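Local coordinates for NANS (YJHS), A 9-O-acetyl N-acetylneuraminic acid esterase (Escherichia coli O157:H7 EDL933, PDB 3PT5), which probably hydrolyses the 9-O-acetyl group of 9-O-acetyl-N-acetylneuraminic acid, an alternative sialic acid of host mucosal sites such as the intestine, at residues 162-167 and 208-213; 188-193 and 255-260; 283-286 and 292-295. All blocks are in the same frame, centred on the assembly; numbering follows the deposited sequence.

Contact 1. Residues 162-167 and 208-213; sequences PLYQDL and NHMVEA
Tyr164 and Met210 reach across the gap between two neighbouring helices, and Ala213 completes the contact at the far end of the tyrosine. The short segments 162-167 and 208-213 have axes 11.6 Å apart with a crossing angle of -35°, a wide spacing that suits two long side chains meeting between them. In Tyr164 the CB points toward the other helix, and CG stands anti to the backbone N (chi1 173°), which sends the ring straight across. On the side of the ring that faces Met210, CD1 lies 3.4 Å from Met210 CG, and CE1 passes 3.8 Å from Met210 O. Farther out, CZ packs on the methyl of Ala213, at 3.9 Å from its CB. The ring ends in OH, wedged tightly against the Ala213 backbone, 2.9 Å from Ala213 C. Ala213 suits this place because its side chain is a single methyl, which lets the hydroxyl end of the phenol come right up to the helix backbone, and the hydroxyl finds its hydrogen-bonding partner one turn on, in Asp217 OD2. Met210 runs the opposite way alongside the tyrosine. Its SD is 5.2 Å from the centroid of the Tyr164 ring and 78° off the ring normal, a Met-aromatic contact at the ring edge. A bend at the last torsion then turns CE toward Leu167 CD2, at 4.2 Å. Leu167 and Met210 both also touch Trp233 on strand 233-236, so the two helices pack on the same side of the central sheet of this SGNH hydrolase. The chemistry is thus largely apolar: dispersion and a sulfur-edge contact hold the helices together, while the polar tip that enters the contact, Tyr164 OH, is satisfied by a carboxylate on the second helix and ties the pair together there as well.

Contact 2. Residues 188-193 and 255-260; sequences WMQGEF and GNYQNN
The indole of Trp188 and the phenol of Tyr257 meet obliquely, their planes 73° apart, with the tyrosine hydroxyl at the edge of the indole near its plane. One indole face carries Gln190 CB, offset toward the rim, and the edge of the Tyr257 ring approaches Gln190 O. Phe207, from helix 203-218, meets both rings, edge-to-face in the case of Tyr257. The site lies where the parallel strand 182-189 of the SGNH-hydrolase alpha/beta fold gives way to a loop, the end of the sheet at which enzymes of this fold place their active sites. Trp188 suits it by laying a large apolar surface against helix 203-218, where it touches Met210, while offering one N-H. That donor, NE1, binds Tyr257 OH at 3.1 Å with an N-H...O angle of 157°. Tyrosine is apt in turn because its hydroxyl can accept and donate at once, so the 255-260 loop is joined to both the side chain and the backbone of 188-193. The Gln190 amide turns elsewhere: OE1 bonds to His203 and NE2 to Asp194. Next to it, Gly191 N is held by Gln29 OE1, from the loop after strand 20-28. The hydroxyl passes its own hydrogen on to the backbone, Tyr257 OH lying 2.7 Å from Gln190 O and approaching from above the carbonyl plane.

Contact 3. Residues 283-286 and 292-295; sequences DEDP and GYYG
Asp285, Tyr293 and Gly295 make most of this contact, which folds the loop between strand 265-268 and helix 315-335 back on itself. The phenol of Tyr293 reaches across to the carboxylate of Asp285, and its OH donates a hydrogen bond to Asp285 OD1 at 2.7 Å. The bond uses the syn lone pair of OD1, so the hydroxyl sits on the side of the second oxygen, 3.2 Å from Asp285 OD2. Carboxylate and ring are turned 59° from each other, and OD1 lies in the plane of the ring at its edge. Tyr293 CG stands anti to the backbone N (chi1 -177°), which lays the ring alongside the chain that follows, with Gly295 N over one face toward the rim, and brings the hydroxyl to the acid. Aspartate fits here because its two oxygens serve two partners: OD1 takes the tyrosine, and OD2 takes the backbone N of Ser296. Just before this tyrosine, Gly292 belongs to a G1 beta bulge: Gly292 and Tyr293 face a single residue of the intervening turn, and the positive phi of Gly292 (85°) is one that glycine adopts readily. The second glycine has a steric task. Gly295 CA comes 3.3 Å from Asp285 OD2, and the direction a side chain would take from it points at Asp285 O, so the bare alpha carbon permits this close approach of the two backbones. Gly295 N is held by Asp287 OD1. Pro286 contributes its carbonyl, with O 3.5 Å from Tyr293 CE2 at the edge of the ring. Helix 315-335 packs against both, with Ala316 at Asp285, and Ser315 and Arg319 at the tyrosine.

Overall arrangement
From the N terminus, contact 1 opens on helix 162-176 and contact 2 opens next, at the end of strand 182-189. Helix 203-218 then closes contact 1, and the loop at 255-260 closes contact 2, so the two cross along the chain. They also touch in space: Asn208 OD1 probably accepts hydrogen bonds from Asn256 and Asn260, and Met210 CE packs on Trp188 CH2. Together they tie two helices, a central strand and the loop before strand 265-268. Contact 3 follows in series, closing a short loop ahead of helix 315-335; its centre lies about 28 Å from that of contact 2 and about 36 Å from that of contact 1.

Contact 1. Residues 162-167 and 208-213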
ATOM      1  N   PRO A 162       1.798  -0.180 -17.882  1.00 16.83           N
ATOM      2  CA  PRO A 162       1.128   0.962 -17.270  1.00 16.29           C
ATOM      3  C   PRO A 162       1.302   1.074 -15.765  1.00 15.32           C
ATOM      4  O   PRO A 162       1.487   2.182 -15.270  1.00 15.01           O
ATOM      5  CB  PRO A 162      -0.336   0.744 -17.629  1.00 17.17           C
ATOM      6  CG  PRO A 162      -0.221   0.153 -19.014  1.00 17.18           C
ATOM      7  CD  PRO A 162       1.006  -0.708 -19.020  1.00 17.15           C
ATOM      8  N   LEU A 163       1.238  -0.041 -15.043  1.00 14.99           N
ATOM      9  CA  LEU A 163       1.445   0.007 -13.595  1.00 14.37           C
ATOM     10  C   LEU A 163       2.850   0.451 -13.235  1.00 14.71           C
ATOM     11  O   LEU A 163       3.026   1.228 -12.300  1.00 15.17           O
ATOM     12  CB  LEU A 163       1.113  -1.326 -12.926  1.00 13.72           C
ATOM     13  CG  LEU A 163      -0.367  -1.710 -12.814  1.00 12.04           C
ATOM     14  CD1 LEU A 163      -0.472  -3.051 -12.119  1.00 11.32           C
ATOM     15  CD2 LEU A 163      -1.186  -0.648 -12.054  1.00 12.19           C
ATOM     16  N   TYR A 164       3.854  -0.011 -13.989  1.00 14.67           N
ATOM     17  CA  TYR A 164       5.221   0.430 -13.759  1.00 15.29           C
ATOM     18  C   TYR A 164       5.377   1.931 -14.028  1.00 15.70           C
ATOM     19  O   TYR A 164       5.998   2.647 -13.252  1.00 15.43           O
ATOM     20  CB  TYR A 164       6.236  -0.367 -14.590  1.00 15.37           C
ATOM     21  CG  TYR A 164       7.625   0.208 -14.472  1.00 15.59           C
ATOM     22  CD1 TYR A 164       8.451  -0.149 -13.407  1.00 16.10           C
ATOM     23  CD2 TYR A 164       8.094   1.162 -15.394  1.00 16.84           C
ATOM     24  CE1 TYR A 164       9.731   0.390 -13.262  1.00 17.71           C
ATOM     25  CE2 TYR A 164       9.375   1.716 -15.253  1.00 17.49           C
ATOM     26  CZ  TYR A 164      10.179   1.327 -14.186  1.00 18.74           C
ATOM     27  OH  TYR A 164      11.439   1.868 -14.014  1.00 20.51           O
ATOM     28  N   GLN A 165       4.790   2.395 -15.128  1.00 15.91           N
ATOM     29  CA  GLN A 165       4.844   3.799 -15.533  1.00 17.01           C
ATOM     30  C   GLN A 165       4.233   4.698 -14.490  1.00 16.94           C
ATOM     31  O   GLN A 165       4.725   5.789 -14.248  1.00 17.55           O
ATOM     32  CB  GLN A 165       4.072   3.988 -16.827  1.00 18.17           C
ATOM     33  CG  GLN A 165       4.762   3.402 -18.031  1.00 19.40           C
ATOM     34  CD  GLN A 165       3.932   3.611 -19.286  1.00 22.39           C
ATOM     35  OE1 GLN A 165       3.681   4.753 -19.700  1.00 23.05           O
ATOM     36  NE2 GLN A 165       3.467   2.510 -19.879  1.00 22.31           N
ATOM     37  N   ASP A 166       3.159   4.213 -13.877  1.00 15.94           N
ATOM     38  CA  ASP A 166       2.407   4.921 -12.846  1.00 15.71           C
ATOM     39  C   ASP A 166       3.270   5.006 -11.578  1.00 14.42           C
ATOM     40  O   ASP A 166       3.381   6.072 -10.968  1.00 14.66           O
ATOM     41  CB  ASP A 166       1.090   4.159 -12.626  1.00 16.20           C
ATOM     42  CG  ASP A 166       0.093   4.900 -11.737  1.00 18.51           C
ATOM     43  OD1 ASP A 166       0.193   4.757 -10.498  1.00 19.05           O
ATOM     44  OD2 ASP A 166      -0.828   5.591 -12.261  1.00 18.28           O
ATOM     45  N   LEU A 167       3.899   3.893 -11.223  1.00 14.14           N
ATOM     46  CA  LEU A 167       4.822   3.828 -10.095  1.00 14.15           C
ATOM     47  C   LEU A 167       5.987   4.820 -10.227  1.00 14.66           C
ATOM     48  O   LEU A 167       6.269   5.581  -9.297  1.00 14.13           O
ATOM     49  CB  LEU A 167       5.350   2.401  -9.961  1.00 14.42           C
ATOM     50  CG  LEU A 167       6.426   2.101  -8.928  1.00 14.23           C
ATOM     51  CD1 LEU A 167       5.868   2.253  -7.530  1.00 17.63           C
ATOM     52  CD2 LEU A 167       6.957   0.712  -9.157  1.00 16.74           C
ATOM     53  N   ASN A 208      12.959  -8.496  -9.872  1.00 13.87           N
ATOM     54  CA  ASN A 208      14.304  -7.915  -9.834  1.00 14.21           C
ATOM     55  C   ASN A 208      14.514  -6.954 -10.975  1.00 14.91           C
ATOM     56  O   ASN A 208      15.068  -5.887 -10.780  1.00 15.53           O
ATOM     57  CB  ASN A 208      15.381  -8.983  -9.864  1.00 13.83           C
ATOM     58  CG  ASN A 208      15.524  -9.712  -8.546  1.00 16.14           C
ATOM     59  OD1 ASN A 208      14.620  -9.713  -7.700  1.00 16.34           O
ATOM     60  ND2 ASN A 208      16.681 -10.318  -8.347  1.00 19.28           N
ATOM     61  N   HIS A 209      14.049  -7.314 -12.172  1.00 14.24           N
ATOM     62  CA  HIS A 209      14.217  -6.438 -13.319  1.00 15.88           C
ATOM     63  C   HIS A 209      13.471  -5.119 -13.158  1.00 15.18           C
ATOM     64  O   HIS A 209      13.947  -4.048 -13.559  1.00 15.67           O
ATOM     65  CB  HIS A 209      13.804  -7.169 -14.600  1.00 15.69           C
ATOM     66  CG  HIS A 209      14.768  -8.243 -15.006  1.00 21.04           C
ATOM     67  ND1 HIS A 209      14.392  -9.345 -15.746  1.00 26.15           N
ATOM     68  CD2 HIS A 209      16.098  -8.376 -14.784  1.00 24.85           C
ATOM     69  CE1 HIS A 209      15.447 -10.117 -15.953  1.00 27.12           C
ATOM     70  NE2 HIS A 209      16.496  -9.549 -15.386  1.00 26.04           N
ATOM     71  N   MET A 210      12.297  -5.184 -12.538  1.00 14.81           N
ATOM     72  CA  MET A 210      11.512  -3.975 -12.299  1.00 14.82           C
ATOM     73  C   MET A 210      12.146  -3.061 -11.257  1.00 14.71           C
ATOM     74  O   MET A 210      12.125  -1.833 -11.377  1.00 15.26           O
ATOM     75  CB  MET A 210      10.085  -4.336 -11.902  1.00 14.79           C
ATOM     76  CG  MET A 210       9.162  -3.194 -12.125  1.00 14.45           C
ATOM     77  SD  MET A 210       7.448  -3.454 -11.611  1.00 17.24           S
ATOM     78  CE  MET A 210       7.612  -3.394  -9.830  1.00 12.36           C
ATOM     79  N   VAL A 211      12.687  -3.662 -10.209  1.00 14.78           N
ATOM     80  CA  VAL A 211      13.410  -2.879  -9.208  1.00 14.15           C
ATOM     81  C   VAL A 211      14.640  -2.209  -9.838  1.00 14.30           C
ATOM     82  O   VAL A 211      14.877  -1.042  -9.604  1.00 14.26           O
ATOM     83  CB  VAL A 211      13.839  -3.728  -8.024  1.00 13.69           C
ATOM     84  CG1 VAL A 211      14.669  -2.907  -7.084  1.00 13.13           C
ATOM     85  CG2 VAL A 211      12.624  -4.289  -7.292  1.00 14.29           C
ATOM     86  N   GLU A 212      15.403  -2.932 -10.652  1.00 15.58           N
ATOM     87  CA  GLU A 212      16.547  -2.285 -11.315  1.00 15.98           C
ATOM     88  C   GLU A 212      16.112  -1.157 -12.272  1.00 15.89           C
ATOM     89  O   GLU A 212      16.784  -0.122 -12.357  1.00 14.96           O
ATOM     90  CB  GLU A 212      17.424  -3.279 -12.084  1.00 16.67           C
ATOM     91  CG  GLU A 212      17.954  -4.478 -11.320  1.00 21.24           C
ATOM     92  CD  GLU A 212      18.553  -5.536 -12.242  1.00 27.43           C
ATOM     93  OE1 GLU A 212      17.840  -6.071 -13.129  1.00 30.61           O
ATOM     94  OE2 GLU A 212      19.748  -5.868 -12.068  1.00 29.92           O
ATOM     95  N   ALA A 213      15.000  -1.350 -12.976  1.00 15.33           N
ATOM     96  CA  ALA A 213      14.482  -0.314 -13.880  1.00 16.03           C
ATOM     97  C   ALA A 213      14.048   0.924 -13.097  1.00 15.93           C
ATOM     98  O   ALA A 213      14.336   2.059 -13.483  1.00 17.38           O
ATOM     99  CB  ALA A 213      13.323  -0.852 -14.735  1.00 15.08           C
TER

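Contact 2. Residues 188-193 and 255-260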
ATOM      1  N   TRP A 188       6.349  -2.275  -0.591  1.00  9.70           N
ATOM      2  CA  TRP A 188       5.874  -3.169  -1.652  1.00  9.66           C
ATOM      3  C   TRP A 188       5.235  -4.388  -1.007  1.00 10.22           C
ATOM      4  O   TRP A 188       5.899  -5.050  -0.234  1.00  9.88           O
ATOM      5  CB  TRP A 188       7.101  -3.629  -2.435  1.00  9.15           C
ATOM      6  CG  TRP A 188       6.833  -4.618  -3.502  1.00  8.90           C
ATOM      7  CD1 TRP A 188       7.107  -5.954  -3.452  1.00  9.38           C
ATOM      8  CD2 TRP A 188       6.220  -4.377  -4.790  1.00  9.78           C
ATOM      9  NE1 TRP A 188       6.723  -6.562  -4.636  1.00  7.43           N
ATOM     10  CE2 TRP A 188       6.158  -5.624  -5.458  1.00  8.70           C
ATOM     11  CE3 TRP A 188       5.691  -3.239  -5.427  1.00 10.84           C
ATOM     12  CZ2 TRP A 188       5.621  -5.763  -6.748  1.00 11.97           C
ATOM     13  CZ3 TRP A 188       5.145  -3.381  -6.713  1.00  9.86           C
ATOM     14  CH2 TRP A 188       5.130  -4.632  -7.357  1.00  9.43           C
ATOM     15  N   MET A 189       3.975  -4.712  -1.351  1.00  8.33           N
ATOM     16  CA  MET A 189       3.395  -5.987  -0.930  1.00  8.61           C
ATOM     17  C   MET A 189       2.723  -6.556  -2.130  1.00  8.94           C
ATOM     18  O   MET A 189       1.693  -6.055  -2.555  1.00  8.56           O
ATOM     19  CB  MET A 189       2.370  -5.845   0.210  1.00  8.03           C
ATOM     20  CG  MET A 189       3.052  -5.448   1.487  1.00 11.06           C
ATOM     21  SD  MET A 189       1.996  -5.111   2.870  1.00 12.67           S
ATOM     22  CE  MET A 189       1.381  -6.744   3.254  1.00 11.13           C
ATOM     23  N   GLN A 190       3.346  -7.588  -2.687  1.00  8.99           N
ATOM     24  CA  GLN A 190       2.869  -8.197  -3.909  1.00  9.23           C
ATOM     25  C   GLN A 190       3.417  -9.607  -4.028  1.00  8.95           C
ATOM     26  O   GLN A 190       4.508  -9.911  -3.541  1.00 10.47           O
ATOM     27  CB  GLN A 190       3.344  -7.370  -5.089  1.00  9.41           C
ATOM     28  CG  GLN A 190       2.656  -7.694  -6.398  1.00  9.18           C
ATOM     29  CD  GLN A 190       3.261  -8.886  -7.094  1.00  9.88           C
ATOM     30  OE1 GLN A 190       4.451  -9.121  -6.981  1.00 13.59           O
ATOM     31  NE2 GLN A 190       2.443  -9.632  -7.842  1.00 10.99           N
ATOM     32  N   GLY A 191       2.629 -10.461  -4.665  1.00  9.20           N
ATOM     33  CA  GLY A 191       3.065 -11.812  -4.990  1.00  9.42           C
ATOM     34  C   GLY A 191       1.932 -12.795  -5.044  1.00  8.85           C
ATOM     35  O   GLY A 191       2.013 -13.818  -5.741  1.00 10.07           O
ATOM     36  N   GLU A 192       0.859 -12.483  -4.315  1.00  9.26           N
ATOM     37  CA  GLU A 192      -0.243 -13.442  -4.090  1.00  9.84           C
ATOM     38  C   GLU A 192      -0.731 -14.095  -5.383  1.00  9.80           C
ATOM     39  O   GLU A 192      -0.841 -15.313  -5.449  1.00 10.41           O
ATOM     40  CB  GLU A 192      -1.428 -12.724  -3.468  1.00  9.66           C
ATOM     41  CG  GLU A 192      -1.278 -12.425  -1.966  1.00 10.21           C
ATOM     42  CD  GLU A 192      -0.601 -11.097  -1.658  1.00  8.99           C
ATOM     43  OE1 GLU A 192      -0.119 -10.401  -2.572  1.00 10.01           O
ATOM     44  OE2 GLU A 192      -0.539 -10.745  -0.432  1.00 10.52           O
ATOM     45  N   PHE A 193      -1.080 -13.290  -6.381  1.00  9.31           N
ATOM     46  CA  PHE A 193      -1.655 -13.898  -7.613  1.00 10.85           C
ATOM     47  C   PHE A 193      -0.620 -14.703  -8.371  1.00 10.86           C
ATOM     48  O   PHE A 193      -0.943 -15.733  -8.989  1.00 12.43           O
ATOM     49  CB  PHE A 193      -2.317 -12.855  -8.509  1.00 10.92           C
ATOM     50  CG  PHE A 193      -3.752 -12.596  -8.158  1.00 10.79           C
ATOM     51  CD1 PHE A 193      -4.200 -12.726  -6.843  1.00 12.34           C
ATOM     52  CD2 PHE A 193      -4.663 -12.232  -9.142  1.00 11.26           C
ATOM     53  CE1 PHE A 193      -5.518 -12.497  -6.519  1.00 15.07           C
ATOM     54  CE2 PHE A 193      -5.993 -12.012  -8.817  1.00 11.45           C
ATOM     55  CZ  PHE A 193      -6.422 -12.145  -7.522  1.00 12.53           C
ATOM     56  N   GLY A 255      10.551 -15.896  -0.791  1.00 12.88           N
ATOM     57  CA  GLY A 255      11.941 -16.157  -0.419  1.00 12.79           C
ATOM     58  C   GLY A 255      12.873 -15.192  -1.135  1.00 12.84           C
ATOM     59  O   GLY A 255      13.876 -14.735  -0.562  1.00 14.33           O
ATOM     60  N   ASN A 256      12.512 -14.818  -2.356  1.00 12.39           N
ATOM     61  CA  ASN A 256      13.311 -13.890  -3.120  1.00 13.39           C
ATOM     62  C   ASN A 256      13.340 -12.476  -2.516  1.00 13.34           C
ATOM     63  O   ASN A 256      14.214 -11.670  -2.824  1.00 14.58           O
ATOM     64  CB  ASN A 256      12.848 -13.850  -4.567  1.00 13.80           C
ATOM     65  CG  ASN A 256      13.748 -13.000  -5.427  1.00 12.08           C
ATOM     66  OD1 ASN A 256      14.967 -13.256  -5.529  1.00 16.46           O
ATOM     67  ND2 ASN A 256      13.165 -11.996  -6.080  1.00 13.42           N
ATOM     68  N   TYR A 257      12.368 -12.170  -1.671  1.00 13.39           N
ATOM     69  CA  TYR A 257      12.364 -10.887  -0.954  1.00 14.27           C
ATOM     70  C   TYR A 257      13.328 -10.908   0.232  1.00 15.99           C
ATOM     71  O   TYR A 257      13.683  -9.854   0.751  1.00 15.35           O
ATOM     72  CB  TYR A 257      10.969 -10.571  -0.438  1.00 13.62           C
ATOM     73  CG  TYR A 257       9.942 -10.305  -1.526  1.00 12.62           C
ATOM     74  CD1 TYR A 257      10.253  -9.540  -2.656  1.00 10.65           C
ATOM     75  CD2 TYR A 257       8.647 -10.793  -1.407  1.00 11.62           C
ATOM     76  CE1 TYR A 257       9.291  -9.304  -3.663  1.00 12.47           C
ATOM     77  CE2 TYR A 257       7.684 -10.555  -2.387  1.00 10.19           C
ATOM     78  CZ  TYR A 257       7.993  -9.812  -3.505  1.00 10.66           C
ATOM     79  OH  TYR A 257       7.020  -9.601  -4.472  1.00  9.91           O
ATOM     80  N   GLN A 258      13.720 -12.113   0.647  1.00 17.38           N
ATOM     81  CA  GLN A 258      14.572 -12.342   1.819  1.00 18.90           C
ATOM     82  C   GLN A 258      16.012 -12.668   1.428  1.00 18.91           C
ATOM     83  O   GLN A 258      16.943 -12.486   2.221  1.00 18.97           O
ATOM     84  CB  GLN A 258      14.024 -13.526   2.625  1.00 19.62           C
ATOM     85  CG  GLN A 258      12.636 -13.325   3.163  1.00 22.22           C
ATOM     86  CD  GLN A 258      11.960 -14.616   3.619  1.00 24.46           C
ATOM     87  OE1 GLN A 258      12.433 -15.289   4.535  1.00 26.00           O
ATOM     88  NE2 GLN A 258      10.817 -14.937   3.003  1.00 24.98           N
ATOM     89  N   ASN A 259      16.191 -13.198   0.223  1.00 18.81           N
ATOM     90  CA  ASN A 259      17.506 -13.594  -0.268  1.00 19.78           C
ATOM     91  C   ASN A 259      17.811 -12.963  -1.617  1.00 19.37           C
ATOM     92  O   ASN A 259      18.433 -13.582  -2.483  1.00 20.97           O
ATOM     93  CB  ASN A 259      17.588 -15.122  -0.377  1.00 20.37           C
ATOM     94  CG  ASN A 259      17.406 -15.802   0.954  1.00 23.71           C
ATOM     95  OD1 ASN A 259      18.141 -15.544   1.905  1.00 28.00           O
ATOM     96  ND2 ASN A 259      16.396 -16.674   1.037  1.00 27.66           N
ATOM     97  N   ASN A 260      17.420 -11.707  -1.782  1.00 18.31           N
ATOM     98  CA  ASN A 260      17.575 -11.045  -3.064  1.00 17.23           C
ATOM     99  C   ASN A 260      19.040 -10.730  -3.413  1.00 17.40           C
ATOM    100  O   ASN A 260      19.839 -10.424  -2.524  1.00 16.08           O
ATOM    101  CB  ASN A 260      16.738  -9.773  -3.077  1.00 17.41           C
ATOM    102  CG  ASN A 260      16.313  -9.395  -4.457  1.00 15.40           C
ATOM    103  OD1 ASN A 260      17.073  -8.795  -5.199  1.00 14.95           O
ATOM    104  ND2 ASN A 260      15.111  -9.787  -4.832  1.00 16.36           N
TER

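Contact 3. Residues 283-286 and 292-295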
ATOM      1  N   ASP A 283     -13.766 -14.793  12.256  1.00 16.28           N
ATOM      2  CA  ASP A 283     -13.243 -15.213  13.563  1.00 17.65           C
ATOM      3  C   ASP A 283     -11.924 -14.502  13.926  1.00 16.61           C
ATOM      4  O   ASP A 283     -11.540 -14.417  15.109  1.00 18.19           O
ATOM      5  CB  ASP A 283     -13.057 -16.733  13.542  1.00 18.67           C
ATOM      6  CG  ASP A 283     -12.184 -17.197  12.369  1.00 22.95           C
ATOM      7  OD1 ASP A 283     -12.698 -17.308  11.228  1.00 28.85           O
ATOM      8  OD2 ASP A 283     -10.985 -17.452  12.581  1.00 27.38           O
ATOM      9  N   GLU A 284     -11.248 -13.942  12.917  1.00 14.55           N
ATOM     10  CA  GLU A 284      -9.962 -13.285  13.159  1.00 13.11           C
ATOM     11  C   GLU A 284     -10.044 -11.775  13.348  1.00 12.74           C
ATOM     12  O   GLU A 284      -9.029 -11.136  13.651  1.00 11.58           O
ATOM     13  CB  GLU A 284      -8.957 -13.657  12.060  1.00 12.43           C
ATOM     14  CG  GLU A 284      -8.791 -15.147  11.967  1.00 12.54           C
ATOM     15  CD  GLU A 284      -7.685 -15.598  11.034  1.00 14.23           C
ATOM     16  OE1 GLU A 284      -7.197 -14.804  10.194  1.00 13.75           O
ATOM     17  OE2 GLU A 284      -7.312 -16.783  11.141  1.00 15.69           O
ATOM     18  N   ASP A 285     -11.243 -11.209  13.185  1.00 11.99           N
ATOM     19  CA  ASP A 285     -11.404  -9.760  13.209  1.00 12.18           C
ATOM     20  C   ASP A 285     -12.533  -9.387  14.180  1.00 13.13           C
ATOM     21  O   ASP A 285     -13.597  -8.900  13.764  1.00 14.15           O
ATOM     22  CB  ASP A 285     -11.681  -9.268  11.785  1.00 11.37           C
ATOM     23  CG  ASP A 285     -11.715  -7.756  11.666  1.00 12.40           C
ATOM     24  OD1 ASP A 285     -11.044  -7.021  12.441  1.00 11.60           O
ATOM     25  OD2 ASP A 285     -12.472  -7.324  10.776  1.00 11.41           O
ATOM     26  N   PRO A 286     -12.302  -9.598  15.476  1.00 13.60           N
ATOM     27  CA  PRO A 286     -13.395  -9.322  16.425  1.00 14.22           C
ATOM     28  C   PRO A 286     -13.719  -7.825  16.539  1.00 14.81           C
ATOM     29  O   PRO A 286     -12.850  -6.983  16.323  1.00 15.18           O
ATOM     30  CB  PRO A 286     -12.839  -9.836  17.751  1.00 14.39           C
ATOM     31  CG  PRO A 286     -11.359  -9.843  17.581  1.00 14.30           C
ATOM     32  CD  PRO A 286     -11.104 -10.142  16.142  1.00 14.35           C
ATOM     33  N   GLY A 292     -16.450   1.396  18.959  1.00 16.02           N
ATOM     34  CA  GLY A 292     -17.349   1.468  17.816  1.00 15.54           C
ATOM     35  C   GLY A 292     -16.796   0.715  16.617  1.00 14.83           C
ATOM     36  O   GLY A 292     -17.299   0.883  15.488  1.00 15.25           O
ATOM     37  N   TYR A 293     -15.805  -0.139  16.865  1.00 13.55           N
ATOM     38  CA  TYR A 293     -15.242  -0.985  15.788  1.00 12.82           C
ATOM     39  C   TYR A 293     -16.089  -2.240  15.586  1.00 12.87           C
ATOM     40  O   TYR A 293     -16.162  -3.089  16.464  1.00 14.10           O
ATOM     41  CB  TYR A 293     -13.807  -1.383  16.087  1.00 12.68           C
ATOM     42  CG  TYR A 293     -13.205  -2.188  14.952  1.00 10.72           C
ATOM     43  CD1 TYR A 293     -13.020  -1.613  13.700  1.00 10.09           C
ATOM     44  CD2 TYR A 293     -12.843  -3.504  15.132  1.00 11.61           C
ATOM     45  CE1 TYR A 293     -12.471  -2.357  12.655  1.00 11.26           C
ATOM     46  CE2 TYR A 293     -12.293  -4.255  14.131  1.00 10.26           C
ATOM     47  CZ  TYR A 293     -12.100  -3.677  12.870  1.00 12.05           C
ATOM     48  OH  TYR A 293     -11.567  -4.457  11.839  1.00 11.07           O
ATOM     49  N   TYR A 294     -16.685  -2.360  14.406  1.00 12.61           N
ATOM     50  CA  TYR A 294     -17.381  -3.560  13.956  1.00 12.10           C
ATOM     51  C   TYR A 294     -16.554  -4.141  12.803  1.00 11.46           C
ATOM     52  O   TYR A 294     -16.193  -3.424  11.860  1.00 11.43           O
ATOM     53  CB  TYR A 294     -18.833  -3.229  13.539  1.00 11.61           C
ATOM     54  CG  TYR A 294     -19.661  -2.722  14.705  1.00 14.44           C
ATOM     55  CD1 TYR A 294     -20.219  -3.611  15.638  1.00 13.87           C
ATOM     56  CD2 TYR A 294     -19.865  -1.359  14.891  1.00 17.73           C
ATOM     57  CE1 TYR A 294     -20.956  -3.160  16.720  1.00 15.33           C
ATOM     58  CE2 TYR A 294     -20.620  -0.893  15.999  1.00 14.85           C
ATOM     59  CZ  TYR A 294     -21.149  -1.795  16.895  1.00 16.40           C
ATOM     60  OH  TYR A 294     -21.880  -1.285  17.983  1.00 14.40           O
ATOM     61  N   GLY A 295     -16.178  -5.401  12.966  1.00 10.70           N
ATOM     62  CA  GLY A 295     -15.241  -6.074  12.067  1.00 10.89           C
ATOM     63  C   GLY A 295     -15.941  -6.660  10.869  1.00 10.40           C
ATOM     64  O   GLY A 295     -17.109  -6.389  10.600  1.00 11.18           O
TER